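Long-range contacts in TqaA (Penicillium aethiopicum, PDB 5EJD), which is a fungal nonribosomal peptide synthetase whose C-terminal condensation-like domain, described here, binds 4'-phosphopantetheine and probably releases the peptide product by cyclisation: residues D73-T78 / A186-T191; L89-V94 / Q102-N107; T259-V264 / L453-S458; G303-M308 / R350-E355. All coordinates share one frame; numbering follows the deposited sequence.

Contact 1 (D73-T78 / A186-T191); sequences DRLRET and AIYNQT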
loop_
_atom_site.group_PDB
_atom_site.type_symbol
_atom_site.label_atom_id
_atom_site.label_comp_id
_atom_site.label_asym_id
_atom_site.label_seq_id
_atom_site.Cartn_x
_atom_site.Cartn_y
_atom_site.Cartn_z
ATOM N N ASP A 73 24.712 -18.842 -9.318
ATOM C CA ASP A 73 24.940 -17.864 -10.384
ATOM C C ASP A 73 23.634 -17.299 -10.891
ATOM O O ASP A 73 23.541 -16.127 -11.196
ATOM C CB ASP A 73 25.700 -18.499 -11.574
ATOM C CG ASP A 73 27.208 -18.591 -11.337
ATOM O OD1 ASP A 73 27.730 -17.831 -10.495
ATOM O OD2 ASP A 73 27.870 -19.423 -12.002
ATOM N N ARG A 74 22.637 -18.162 -11.007
ATOM C CA ARG A 74 21.360 -17.770 -11.504
ATOM C C ARG A 74 20.607 -16.899 -10.477
ATOM O O ARG A 74 19.887 -15.990 -10.870
ATOM C CB ARG A 74 20.561 -19.021 -11.839
ATOM C CG ARG A 74 19.254 -18.714 -12.502
ATOM C CD ARG A 74 19.217 -18.867 -14.055
ATOM N NE ARG A 74 18.302 -17.806 -14.396
ATOM C CZ ARG A 74 18.603 -16.582 -14.802
ATOM N NH1 ARG A 74 19.847 -16.211 -15.089
ATOM N NH2 ARG A 74 17.597 -15.720 -14.963
ATOM N N LEU A 75 20.795 -17.146 -9.183
ATOM C CA LEU A 75 20.284 -16.243 -8.176
ATOM C C LEU A 75 20.883 -14.861 -8.321
ATOM O O LEU A 75 20.158 -13.875 -8.265
ATOM C CB LEU A 75 20.586 -16.718 -6.761
ATOM C CG LEU A 75 19.633 -17.696 -6.134
ATOM C CD1 LEU A 75 20.085 -18.039 -4.741
ATOM C CD2 LEU A 75 18.217 -17.166 -6.074
ATOM N N ARG A 76 22.199 -14.787 -8.471
ATOM C CA ARG A 76 22.873 -13.508 -8.619
ATOM C C ARG A 76 22.357 -12.754 -9.831
ATOM O O ARG A 76 22.099 -11.574 -9.757
ATOM C CB ARG A 76 24.402 -13.684 -8.731
ATOM C CG ARG A 76 25.109 -14.155 -7.460
ATOM C CD ARG A 76 26.601 -14.368 -7.656
ATOM N NE ARG A 76 27.082 -15.226 -6.569
ATOM C CZ ARG A 76 27.434 -16.507 -6.672
ATOM N NH1 ARG A 76 27.412 -17.132 -7.841
ATOM N NH2 ARG A 76 27.836 -17.165 -5.588
ATOM N N GLU A 77 22.237 -13.432 -10.955
ATOM C CA GLU A 77 21.821 -12.786 -12.178
ATOM C C GLU A 77 20.383 -12.335 -12.059
ATOM O O GLU A 77 19.999 -11.342 -12.667
ATOM C CB GLU A 77 21.962 -13.728 -13.395
ATOM C CG GLU A 77 23.391 -14.067 -13.815
ATOM C CD GLU A 77 23.491 -15.342 -14.673
ATOM O OE1 GLU A 77 22.486 -15.763 -15.298
ATOM O OE2 GLU A 77 24.595 -15.933 -14.761
ATOM N N THR A 78 19.576 -13.078 -11.308
ATOM C CA THR A 78 18.184 -12.717 -11.147
ATOM C C THR A 78 18.048 -11.380 -10.407
ATOM O O THR A 78 17.260 -10.526 -10.800
ATOM C CB THR A 78 17.427 -13.842 -10.449
ATOM O OG1 THR A 78 17.438 -14.993 -11.302
ATOM C CG2 THR A 78 15.963 -13.450 -10.169
ATOM N N ALA A 186 9.955 -15.874 -11.716
ATOM C CA ALA A 186 9.858 -16.050 -13.148
ATOM C C ALA A 186 11.200 -15.836 -13.810
ATOM O O ALA A 186 11.564 -16.558 -14.718
ATOM C CB ALA A 186 8.834 -15.105 -13.716
ATOM N N ILE A 187 11.953 -14.845 -13.365
ATOM C CA ILE A 187 13.266 -14.590 -13.968
ATOM C C ILE A 187 14.244 -15.709 -13.632
ATOM O O ILE A 187 14.967 -16.150 -14.487
ATOM C CB ILE A 187 13.839 -13.244 -13.510
ATOM C CG1 ILE A 187 13.015 -12.099 -14.109
ATOM C CG2 ILE A 187 15.298 -13.100 -13.911
ATOM C CD1 ILE A 187 13.229 -10.785 -13.366
ATOM N N TYR A 188 14.230 -16.192 -12.394
ATOM C CA TYR A 188 15.052 -17.328 -11.993
ATOM C C TYR A 188 14.689 -18.551 -12.813
ATOM O O TYR A 188 15.571 -19.224 -13.362
ATOM C CB TYR A 188 14.878 -17.664 -10.512
ATOM C CG TYR A 188 15.738 -18.809 -10.055
ATOM C CD1 TYR A 188 17.026 -18.600 -9.611
ATOM C CD2 TYR A 188 15.268 -20.116 -10.078
ATOM C CE1 TYR A 188 17.830 -19.657 -9.191
ATOM C CE2 TYR A 188 16.057 -21.170 -9.649
ATOM C CZ TYR A 188 17.352 -20.935 -9.246
ATOM O OH TYR A 188 18.141 -22.001 -8.880
ATOM N N ASN A 189 13.395 -18.846 -12.897
ATOM C CA ASN A 189 12.908 -19.989 -13.632
ATOM C C ASN A 189 13.034 -19.842 -15.139
ATOM O O ASN A 189 12.681 -20.769 -15.842
ATOM C CB ASN A 189 11.462 -20.239 -13.266
ATOM C CG ASN A 189 11.325 -20.727 -11.878
ATOM O OD1 ASN A 189 12.289 -21.154 -11.287
ATOM N ND2 ASN A 189 10.146 -20.604 -11.303
ATOM N N GLN A 190 13.414 -18.659 -15.643
ATOM C CA GLN A 190 13.377 -18.382 -17.075
ATOM C C GLN A 190 11.987 -18.586 -17.718
ATOM O O GLN A 190 11.870 -19.101 -18.821
ATOM C CB GLN A 190 14.471 -19.169 -17.797
ATOM C CG GLN A 190 15.834 -18.680 -17.299
ATOM C CD GLN A 190 17.131 -19.217 -17.828
ATOM O OE1 GLN A 190 17.948 -18.446 -18.337
ATOM N NE2 GLN A 190 17.399 -20.464 -17.559
ATOM N N THR A 191 10.958 -18.088 -17.034
ATOM C CA THR A 191 9.558 -17.938 -17.502
ATOM C C THR A 191 9.352 -16.533 -18.061
ATOM O O THR A 191 9.938 -15.598 -17.543
ATOM C CB THR A 191 8.651 -18.124 -16.278
ATOM O OG1 THR A 191 8.576 -19.515 -15.998
ATOM C CG2 THR A 191 7.211 -17.544 -16.453
#
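T78 and Y188 bring the two backbones together, their CA atoms 5.6 Å apart, where the N-terminal turns of helix 72-85 meet the C-terminal end of helix 177-188. The latter closes in a Schellman motif at Q190, whose positive phi (56°) turns the chain away. An arginine reading the last-turn carbonyls of a neighbouring helix is well illustrated here. R74 swings CG away from its backbone N (chi1 -174°), lays it obliquely against CD1 and CE1 of Y188, then bends so that the guanidinium meets two last-turn carbonyls in its own plane. NH2 donates almost straight to I187 O (2.7 Å), arriving from above the carbonyl plane and from the face opposite Q190 N, while NE gives a longer bond to Y188 O (3.2 Å). R74 NH1 bridges to E77 OE1 at 2.7 Å, so partners on several edges fix the group's rotation. Its positive charge probably also offsets the helix dipole. The Q190 amide stacks on one guanidinium face, the planes 18° apart. L75 CD2 touches Y188 CD1 at 4.0 Å, and T78 CG2 meets I187 CG2. Y188 OH bonds to N71 N just before helix 72-85, L70 packs on both L75 and Y188, and F184 of helix 177-188 touches L75 and T78.

Contact 2 (L89-V94 / Q102-N107); sequences LRTSFV and QLVLAN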
loop_
_atom_site.group_PDB
_atom_site.type_symbol
_atom_site.label_atom_id
_atom_site.label_comp_id
_atom_site.label_asym_id
_atom_site.label_seq_id
_atom_site.Cartn_x
_atom_site.Cartn_y
_atom_site.Cartn_z
ATOM N N LEU A 89 13.496 0.232 -7.974
ATOM C CA LEU A 89 14.524 -0.504 -7.303
ATOM C C LEU A 89 15.916 0.062 -7.540
ATOM O O LEU A 89 16.827 -0.272 -6.809
ATOM C CB LEU A 89 14.517 -1.968 -7.682
ATOM C CG LEU A 89 13.247 -2.724 -7.373
ATOM C CD1 LEU A 89 13.398 -4.158 -7.827
ATOM C CD2 LEU A 89 12.882 -2.685 -5.902
ATOM N N ARG A 90 16.076 0.938 -8.514
ATOM C CA ARG A 90 17.355 1.588 -8.748
ATOM C C ARG A 90 17.226 3.097 -8.588
ATOM O O ARG A 90 17.846 3.873 -9.281
ATOM C CB ARG A 90 17.921 1.242 -10.107
ATOM C CG ARG A 90 16.929 1.048 -11.234
ATOM C CD ARG A 90 17.610 0.411 -12.423
ATOM N NE ARG A 90 16.586 0.028 -13.373
ATOM C CZ ARG A 90 16.005 0.864 -14.225
ATOM N NH1 ARG A 90 16.375 2.141 -14.314
ATOM N NH2 ARG A 90 15.082 0.417 -15.025
ATOM N N THR A 91 16.451 3.479 -7.587
ATOM C CA THR A 91 16.215 4.834 -7.237
ATOM C C THR A 91 16.943 5.134 -5.939
ATOM O O THR A 91 16.944 4.347 -4.987
ATOM C CB THR A 91 14.709 5.056 -7.123
ATOM O OG1 THR A 91 14.124 4.861 -8.416
ATOM C CG2 THR A 91 14.373 6.419 -6.608
ATOM N N SER A 92 17.517 6.325 -5.906
ATOM C CA SER A 92 18.234 6.859 -4.766
ATOM C C SER A 92 17.460 8.088 -4.285
ATOM O O SER A 92 16.854 8.777 -5.102
ATOM C CB SER A 92 19.643 7.251 -5.257
ATOM O OG SER A 92 20.257 8.228 -4.440
ATOM N N PHE A 93 17.467 8.367 -2.988
ATOM C CA PHE A 93 16.702 9.489 -2.437
ATOM C C PHE A 93 17.613 10.497 -1.778
ATOM O O PHE A 93 18.514 10.130 -1.052
ATOM C CB PHE A 93 15.713 9.013 -1.378
ATOM C CG PHE A 93 14.659 8.112 -1.910
ATOM C CD1 PHE A 93 14.906 6.769 -2.078
ATOM C CD2 PHE A 93 13.424 8.610 -2.261
ATOM C CE1 PHE A 93 13.919 5.925 -2.563
ATOM C CE2 PHE A 93 12.455 7.778 -2.783
ATOM C CZ PHE A 93 12.697 6.426 -2.910
ATOM N N VAL A 94 17.303 11.770 -1.926
ATOM C CA VAL A 94 18.160 12.819 -1.398
ATOM C C VAL A 94 17.332 14.045 -1.092
ATOM O O VAL A 94 16.216 14.157 -1.562
ATOM C CB VAL A 94 19.275 13.067 -2.443
ATOM C CG1 VAL A 94 19.212 14.444 -3.051
ATOM C CG2 VAL A 94 20.630 12.751 -1.870
ATOM N N GLN A 102 13.876 11.983 -5.857
ATOM C CA GLN A 102 14.356 10.672 -6.232
ATOM C C GLN A 102 15.141 10.762 -7.513
ATOM O O GLN A 102 14.684 11.328 -8.491
ATOM C CB GLN A 102 13.270 9.561 -6.289
ATOM C CG GLN A 102 11.974 10.059 -6.732
ATOM C CD GLN A 102 10.763 9.131 -6.541
ATOM O OE1 GLN A 102 10.827 7.895 -6.480
ATOM N NE2 GLN A 102 9.613 9.763 -6.585
ATOM N N LEU A 103 16.305 10.116 -7.500
ATOM C CA LEU A 103 17.152 9.956 -8.675
ATOM C C LEU A 103 16.986 8.542 -9.181
ATOM O O LEU A 103 17.245 7.596 -8.461
ATOM C CB LEU A 103 18.606 10.145 -8.305
ATOM C CG LEU A 103 18.995 11.586 -8.034
ATOM C CD1 LEU A 103 18.547 12.029 -6.675
ATOM C CD2 LEU A 103 20.497 11.686 -8.091
ATOM N N VAL A 104 16.573 8.405 -10.419
ATOM C CA VAL A 104 16.412 7.104 -11.026
ATOM C C VAL A 104 17.661 6.829 -11.817
ATOM O O VAL A 104 17.951 7.540 -12.799
ATOM C CB VAL A 104 15.202 7.080 -11.961
ATOM C CG1 VAL A 104 14.958 5.696 -12.477
ATOM C CG2 VAL A 104 13.987 7.571 -11.220
ATOM N N LEU A 105 18.395 5.799 -11.404
ATOM C CA LEU A 105 19.622 5.418 -12.070
ATOM C C LEU A 105 19.391 4.378 -13.142
ATOM O O LEU A 105 18.501 3.568 -13.047
ATOM C CB LEU A 105 20.658 4.916 -11.060
ATOM C CG LEU A 105 20.915 5.857 -9.873
ATOM C CD1 LEU A 105 22.017 5.319 -8.983
ATOM C CD2 LEU A 105 21.262 7.270 -10.285
ATOM N N ALA A 106 20.261 4.373 -14.150
ATOM C CA ALA A 106 20.366 3.253 -15.134
ATOM C C ALA A 106 21.838 2.809 -15.231
ATOM O O ALA A 106 22.711 3.378 -14.541
ATOM C CB ALA A 106 19.842 3.695 -16.471
ATOM N N ASN A 107 22.103 1.814 -16.072
ATOM C CA ASN A 107 23.423 1.177 -16.141
ATOM C C ASN A 107 23.944 0.843 -14.749
ATOM O O ASN A 107 25.122 1.085 -14.412
ATOM C CB ASN A 107 24.407 2.087 -16.870
ATOM C CG ASN A 107 23.952 2.378 -18.315
ATOM O OD1 ASN A 107 23.757 3.546 -18.695
ATOM N ND2 ASN A 107 23.726 1.321 -19.110
HETATM O O HOH W 1 11.585 6.066 -8.716
#
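R90 and L105 start the pairing of a beta hairpin, strands 91-96 and 99-106, within a three-stranded antiparallel sheet completed by strand 38-44. S92 and L103 form the hydrogen-bonded pair: S92 N reaches L103 O at 2.9 Å and L103 N reaches S92 O at 2.8 Å. The same L103 O takes a CA-H...O contact from T91 CA. Next along, L105 N donates to R90 O (2.9 Å), and the favour is returned by a side chain: R90 NH1 meets L105 O at 2.9 Å, in the guanidinium plane. R90 CG stands in the crowded position between backbone N and carbonyl carbon (chi1 35°), and the chain then runs extended past L105 O. NE and NH2 are taken by V83 O and D84 O, carbonyls of helix 72-85. The other polar side chains are similarly provided for: S92 OG bonds to G144 O, T91 OG1 to S87 O, Q102 NE2 to P44 O and Q102 OE1 to Q49 NE2. One water donates to both T91 OG1 and Q102 OE1, joining the strands on the face that also carries F93. There T91 CG2 presses on Q102 CB at 3.3 Å while lying over the rim of the F93 ring.

Contact 3 (T259-V264 / L453-S458); sequences TFKGIV and LANNIS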
loop_
_atom_site.group_PDB
_atom_site.type_symbol
_atom_site.label_atom_id
_atom_site.label_comp_id
_atom_site.label_asym_id
_atom_site.label_seq_id
_atom_site.Cartn_x
_atom_site.Cartn_y
_atom_site.Cartn_z
ATOM N N THR A 259 0.519 -3.430 19.817
ATOM C CA THR A 259 -0.430 -4.144 20.630
ATOM C C THR A 259 -1.449 -4.873 19.735
ATOM O O THR A 259 -1.986 -4.274 18.828
ATOM C CB THR A 259 -1.168 -3.134 21.520
ATOM O OG1 THR A 259 -0.216 -2.364 22.262
ATOM C CG2 THR A 259 -2.118 -3.833 22.465
ATOM N N PHE A 260 -1.722 -6.142 20.010
ATOM C CA PHE A 260 -2.542 -7.000 19.145
ATOM C C PHE A 260 -3.793 -7.491 19.852
ATOM O O PHE A 260 -3.792 -7.687 21.068
ATOM C CB PHE A 260 -1.750 -8.236 18.709
ATOM C CG PHE A 260 -0.423 -7.911 18.075
ATOM C CD1 PHE A 260 -0.351 -7.580 16.737
ATOM C CD2 PHE A 260 0.760 -7.926 18.819
ATOM C CE1 PHE A 260 0.864 -7.276 16.140
ATOM C CE2 PHE A 260 1.986 -7.604 18.230
ATOM C CZ PHE A 260 2.035 -7.281 16.888
ATOM N N LYS A 261 -4.861 -7.683 19.090
ATOM C CA LYS A 261 -6.058 -8.291 19.597
ATOM C C LYS A 261 -6.844 -9.014 18.486
ATOM O O LYS A 261 -7.330 -8.388 17.562
ATOM C CB LYS A 261 -6.943 -7.255 20.261
ATOM C CG LYS A 261 -8.288 -7.821 20.701
ATOM C CD LYS A 261 -8.338 -8.205 22.159
ATOM C CE LYS A 261 -9.725 -8.734 22.572
ATOM N NZ LYS A 261 -9.731 -10.202 22.687
ATOM N N GLY A 262 -6.991 -10.327 18.623
ATOM C CA GLY A 262 -7.756 -11.129 17.681
ATOM C C GLY A 262 -9.221 -11.284 18.052
ATOM O O GLY A 262 -9.570 -11.350 19.216
ATOM N N ILE A 263 -10.085 -11.340 17.038
ATOM C CA ILE A 263 -11.495 -11.697 17.208
ATOM C C ILE A 263 -11.896 -12.659 16.113
ATOM O O ILE A 263 -11.151 -12.859 15.141
ATOM C CB ILE A 263 -12.425 -10.467 17.173
ATOM C CG1 ILE A 263 -12.291 -9.722 15.841
ATOM C CG2 ILE A 263 -12.096 -9.528 18.333
ATOM C CD1 ILE A 263 -13.238 -8.548 15.669
ATOM N N VAL A 264 -13.059 -13.273 16.278
ATOM C CA VAL A 264 -13.597 -14.190 15.281
ATOM C C VAL A 264 -13.918 -13.368 14.031
ATOM O O VAL A 264 -14.397 -12.236 14.144
ATOM C CB VAL A 264 -14.846 -14.887 15.848
ATOM C CG1 VAL A 264 -15.662 -15.590 14.755
ATOM C CG2 VAL A 264 -14.441 -15.871 16.952
ATOM N N LEU A 453 -7.613 0.562 23.801
ATOM C CA LEU A 453 -8.029 0.949 22.454
ATOM C C LEU A 453 -8.302 -0.284 21.547
ATOM O O LEU A 453 -9.308 -0.355 20.869
ATOM C CB LEU A 453 -6.977 1.856 21.827
ATOM C CG LEU A 453 -7.198 2.291 20.385
ATOM C CD1 LEU A 453 -8.513 3.045 20.268
ATOM C CD2 LEU A 453 -6.046 3.171 19.929
ATOM N N ALA A 454 -7.374 -1.232 21.546
ATOM C CA ALA A 454 -7.519 -2.443 20.744
ATOM C C ALA A 454 -8.722 -3.200 21.174
ATOM O O ALA A 454 -9.474 -3.678 20.335
ATOM C CB ALA A 454 -6.275 -3.300 20.851
ATOM N N ASN A 455 -8.963 -3.276 22.486
ATOM C CA ASN A 455 -10.149 -3.989 22.977
ATOM C C ASN A 455 -11.460 -3.326 22.563
ATOM O O ASN A 455 -12.373 -3.997 22.143
ATOM C CB ASN A 455 -10.078 -4.203 24.505
ATOM C CG ASN A 455 -9.078 -5.295 24.872
ATOM O OD1 ASN A 455 -9.301 -6.454 24.609
ATOM N ND2 ASN A 455 -7.976 -4.914 25.482
ATOM N N ASN A 456 -11.551 -2.011 22.722
ATOM C CA ASN A 456 -12.758 -1.317 22.371
ATOM C C ASN A 456 -13.095 -1.433 20.896
ATOM O O ASN A 456 -14.247 -1.711 20.559
ATOM C CB ASN A 456 -12.665 0.144 22.771
ATOM C CG ASN A 456 -12.666 0.330 24.291
ATOM O OD1 ASN A 456 -13.112 -0.527 25.026
ATOM N ND2 ASN A 456 -12.096 1.436 24.752
ATOM N N ILE A 457 -12.113 -1.226 20.013
ATOM C CA ILE A 457 -12.368 -1.291 18.559
ATOM C C ILE A 457 -12.822 -2.703 18.232
ATOM O O ILE A 457 -13.810 -2.883 17.556
ATOM C CB ILE A 457 -11.126 -0.948 17.701
ATOM C CG1 ILE A 457 -10.544 0.432 18.004
ATOM C CG2 ILE A 457 -11.457 -1.036 16.251
ATOM C CD1 ILE A 457 -11.391 1.576 17.591
ATOM N N SER A 458 -12.132 -3.713 18.767
ATOM C CA SER A 458 -12.531 -5.101 18.560
ATOM C C SER A 458 -13.962 -5.375 18.983
ATOM O O SER A 458 -14.690 -6.104 18.315
ATOM C CB SER A 458 -11.670 -6.047 19.390
ATOM O OG SER A 458 -10.328 -5.755 19.189
#
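S458 lies against two strand side chains. The CG of K261 lies 3.3 Å from S458 OG, and CG2 of I263 sits 3.7 Å from S458 CB. K261 sends CG away from its backbone N (chi1 175°) and then bends at chi2, which carries its methylene chain across N455 at about a right angle; there CD and CE both approach N455 OD1, CE at 3.1 Å. Nearer the backbone, K261 CB rests on A454 CB at 4.1 Å, and T259 CG2 only grazes the same methyl. The hydroxyl of S458 is turned back into its own helix, donating to A454 O from the face of that carbonyl opposite S458 N. Such packing of a helix over a sheet edge belongs to the C-terminal half of the condensation fold, which is related to the CoA-dependent acyltransferases: strand 256-263 is an outermost strand of a six-stranded mixed sheet, and helix 447-466 runs along it with segment axes 8.2 Å apart and 24° from parallel. In the next shell, backbone bonds of T259, K261 and I263 to V438, V436 and L434 hold the strand against strand 434-441, while V436 also touches S458. T259 OG1 is engaged by Q447 NE2 near the start of the helix. On another side of that helix, L453 and I457 pack on F285 of helix 274-289.

Contact 4 (G303-M308 / R350-E355); sequences GRNLPM and RALSHE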
loop_
_atom_site.group_PDB
_atom_site.type_symbol
_atom_site.label_atom_id
_atom_site.label_comp_id
_atom_site.label_asym_id
_atom_site.label_seq_id
_atom_site.Cartn_x
_atom_site.Cartn_y
_atom_site.Cartn_z
ATOM N N GLY A 303 -4.418 4.177 -3.899
ATOM C CA GLY A 303 -3.922 5.161 -4.871
ATOM C C GLY A 303 -3.864 4.714 -6.326
ATOM O O GLY A 303 -3.249 5.397 -7.173
ATOM N N ARG A 304 -4.538 3.614 -6.638
ATOM C CA ARG A 304 -4.402 2.991 -7.945
ATOM C C ARG A 304 -5.703 3.023 -8.767
ATOM O O ARG A 304 -5.847 2.267 -9.705
ATOM C CB ARG A 304 -3.766 1.576 -7.792
ATOM C CG ARG A 304 -2.270 1.702 -7.443
ATOM C CD ARG A 304 -1.593 0.529 -6.718
ATOM N NE ARG A 304 -0.637 -0.043 -7.612
ATOM C CZ ARG A 304 0.667 -0.135 -7.460
ATOM N NH1 ARG A 304 1.321 0.229 -6.393
ATOM N NH2 ARG A 304 1.315 -0.664 -8.448
ATOM N N ASN A 305 -6.647 3.902 -8.393
ATOM C CA ASN A 305 -7.891 4.046 -9.120
ATOM C C ASN A 305 -7.762 5.116 -10.203
ATOM O O ASN A 305 -8.512 6.058 -10.238
ATOM C CB ASN A 305 -9.088 4.342 -8.185
ATOM C CG ASN A 305 -10.437 4.394 -8.943
ATOM O OD1 ASN A 305 -10.719 3.586 -9.875
ATOM N ND2 ASN A 305 -11.261 5.379 -8.593
ATOM N N LEU A 306 -6.787 4.945 -11.086
ATOM C CA LEU A 306 -6.504 5.922 -12.115
ATOM C C LEU A 306 -6.432 5.207 -13.444
ATOM O O LEU A 306 -6.024 4.032 -13.517
ATOM C CB LEU A 306 -5.173 6.594 -11.865
ATOM C CG LEU A 306 -5.093 7.556 -10.698
ATOM C CD1 LEU A 306 -3.660 8.028 -10.499
ATOM C CD2 LEU A 306 -5.991 8.747 -10.930
ATOM N N PRO A 307 -6.839 5.894 -14.499
ATOM C CA PRO A 307 -6.876 5.245 -15.823
ATOM C C PRO A 307 -5.507 5.275 -16.516
ATOM O O PRO A 307 -5.333 5.988 -17.485
ATOM C CB PRO A 307 -7.926 6.078 -16.580
ATOM C CG PRO A 307 -7.823 7.431 -15.950
ATOM C CD PRO A 307 -7.590 7.158 -14.487
ATOM N N MET A 308 -4.557 4.489 -16.020
ATOM C CA MET A 308 -3.230 4.432 -16.590
ATOM C C MET A 308 -2.864 2.984 -16.820
ATOM O O MET A 308 -3.232 2.116 -16.041
ATOM C CB MET A 308 -2.234 5.090 -15.622
ATOM C CG MET A 308 -0.845 4.492 -15.654
ATOM S SD MET A 308 0.372 5.100 -14.497
ATOM C CE MET A 308 -0.720 5.739 -13.257
ATOM N N ARG A 350 -17.161 8.254 -2.173
ATOM C CA ARG A 350 -17.216 9.621 -2.697
ATOM C C ARG A 350 -15.823 10.156 -3.083
ATOM O O ARG A 350 -15.693 10.942 -3.998
ATOM C CB ARG A 350 -17.780 10.583 -1.661
ATOM C CG ARG A 350 -19.283 10.565 -1.495
ATOM C CD ARG A 350 -19.706 11.440 -0.294
ATOM N NE ARG A 350 -19.614 12.862 -0.622
ATOM C CZ ARG A 350 -19.553 13.843 0.270
ATOM N NH1 ARG A 350 -19.527 13.578 1.583
ATOM N NH2 ARG A 350 -19.441 15.090 -0.152
ATOM N N ALA A 351 -14.799 9.707 -2.381
ATOM C CA ALA A 351 -13.456 10.205 -2.563
ATOM C C ALA A 351 -12.628 9.422 -3.597
ATOM O O ALA A 351 -11.506 9.839 -3.911
ATOM C CB ALA A 351 -12.738 10.228 -1.231
ATOM N N LEU A 352 -13.188 8.370 -4.193
ATOM C CA LEU A 352 -12.387 7.431 -5.014
ATOM C C LEU A 352 -11.665 8.066 -6.173
ATOM O O LEU A 352 -10.547 7.714 -6.496
ATOM C CB LEU A 352 -13.244 6.287 -5.532
ATOM C CG LEU A 352 -13.390 5.177 -4.499
ATOM C CD1 LEU A 352 -14.525 4.226 -4.858
ATOM C CD2 LEU A 352 -12.088 4.414 -4.366
ATOM N N SER A 353 -12.290 9.049 -6.758
ATOM C CA SER A 353 -11.720 9.736 -7.897
ATOM C C SER A 353 -10.723 10.824 -7.493
ATOM O O SER A 353 -10.053 11.408 -8.327
ATOM C CB SER A 353 -12.894 10.349 -8.661
ATOM O OG SER A 353 -12.934 9.869 -9.946
ATOM N N HIS A 354 -10.591 11.082 -6.199
ATOM C CA HIS A 354 -9.826 12.206 -5.703
ATOM C C HIS A 354 -8.783 11.836 -4.626
ATOM O O HIS A 354 -8.171 12.718 -4.036
ATOM C CB HIS A 354 -10.825 13.210 -5.098
ATOM C CG HIS A 354 -11.999 13.478 -5.969
ATOM N ND1 HIS A 354 -11.877 14.082 -7.205
ATOM C CD2 HIS A 354 -13.319 13.217 -5.804
ATOM C CE1 HIS A 354 -13.072 14.180 -7.765
ATOM N NE2 HIS A 354 -13.965 13.683 -6.931
ATOM N N GLU A 355 -8.590 10.551 -4.398
ATOM C CA GLU A 355 -7.823 10.055 -3.249
ATOM C C GLU A 355 -6.334 10.041 -3.531
ATOM O O GLU A 355 -5.554 9.687 -2.669
ATOM C CB GLU A 355 -8.287 8.620 -2.866
ATOM C CG GLU A 355 -7.980 7.568 -3.939
ATOM C CD GLU A 355 -8.202 6.089 -3.531
ATOM O OE1 GLU A 355 -9.066 5.816 -2.636
ATOM O OE2 GLU A 355 -7.503 5.184 -4.126
HETATM O O HOH W 2 -6.628 6.146 -6.509
#
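G303 and N305 meet E355 and L352 in a buried, mainly polar contact between two irregular loops, one following strand 294-301 and the other joining helices 337-349 and 359-366. Both belong to the C-terminal half of the condensation fold, next to the channel for the phosphopantetheine arm: N302 and Y348, which bind 4'-phosphopantetheine, directly or closely precede the two segments, and the E355 side chain is about 6 Å from the bound cofactor. The E355 carboxylate takes one backbone amide of the facing loop directly and another through a water. Its CG is set between the backbone N and the carbonyl carbon (chi1 66°), and the extended chain beyond carries OE2 to the turn at G303. G303 N donates to OE2 at 3.3 Å, a bent bond (139°) that arrives from above the carboxylate plane. The water extends the grip, donating to E355 OE2 at 2.7 Å and accepting from N305 N at 2.9 Å. N305, centre of an inverse gamma turn, points its amide toward the 350-355 loop. Its OD1 is bound by the backbone N of V59 of the other TqaA chain, which also packs on L352, so V59 meets both loops. R304, between G303 and N305 in sequence, turns away to a salt bridge with D173, just before pantetheine-binding G174, with L314 O and I311 O taking other guanidinium hydrogens. From the opposite end of the N305 amide, ND2 gives L352 O a weak but straight bond, 3.2 Å long at 168°.

How the contacts relate
Contacts 2 and 4 are largely buried, whereas contacts 1 and 3 are partly open at their edges. Contacts 1 and 2 share a neighbourhood: helix 72-85, which supplies one side of contact 1, leads to the hairpin of contact 2, and an arginine donates to backbone carbonyls in each. Their nearest atoms are nevertheless about 8 Å apart. Contacts 3 and 4 belong to the six-stranded sheet region, contact 3 at one edge strand and contact 4 in a loop after an inner one, with centres 30 Å apart. Chemistry follows place: arginine bonds to a helix end in contact 1, regular strand pairing in contact 2, methylene packing in contact 3, and water-assisted polar bonds beside the cofactor in contact 4.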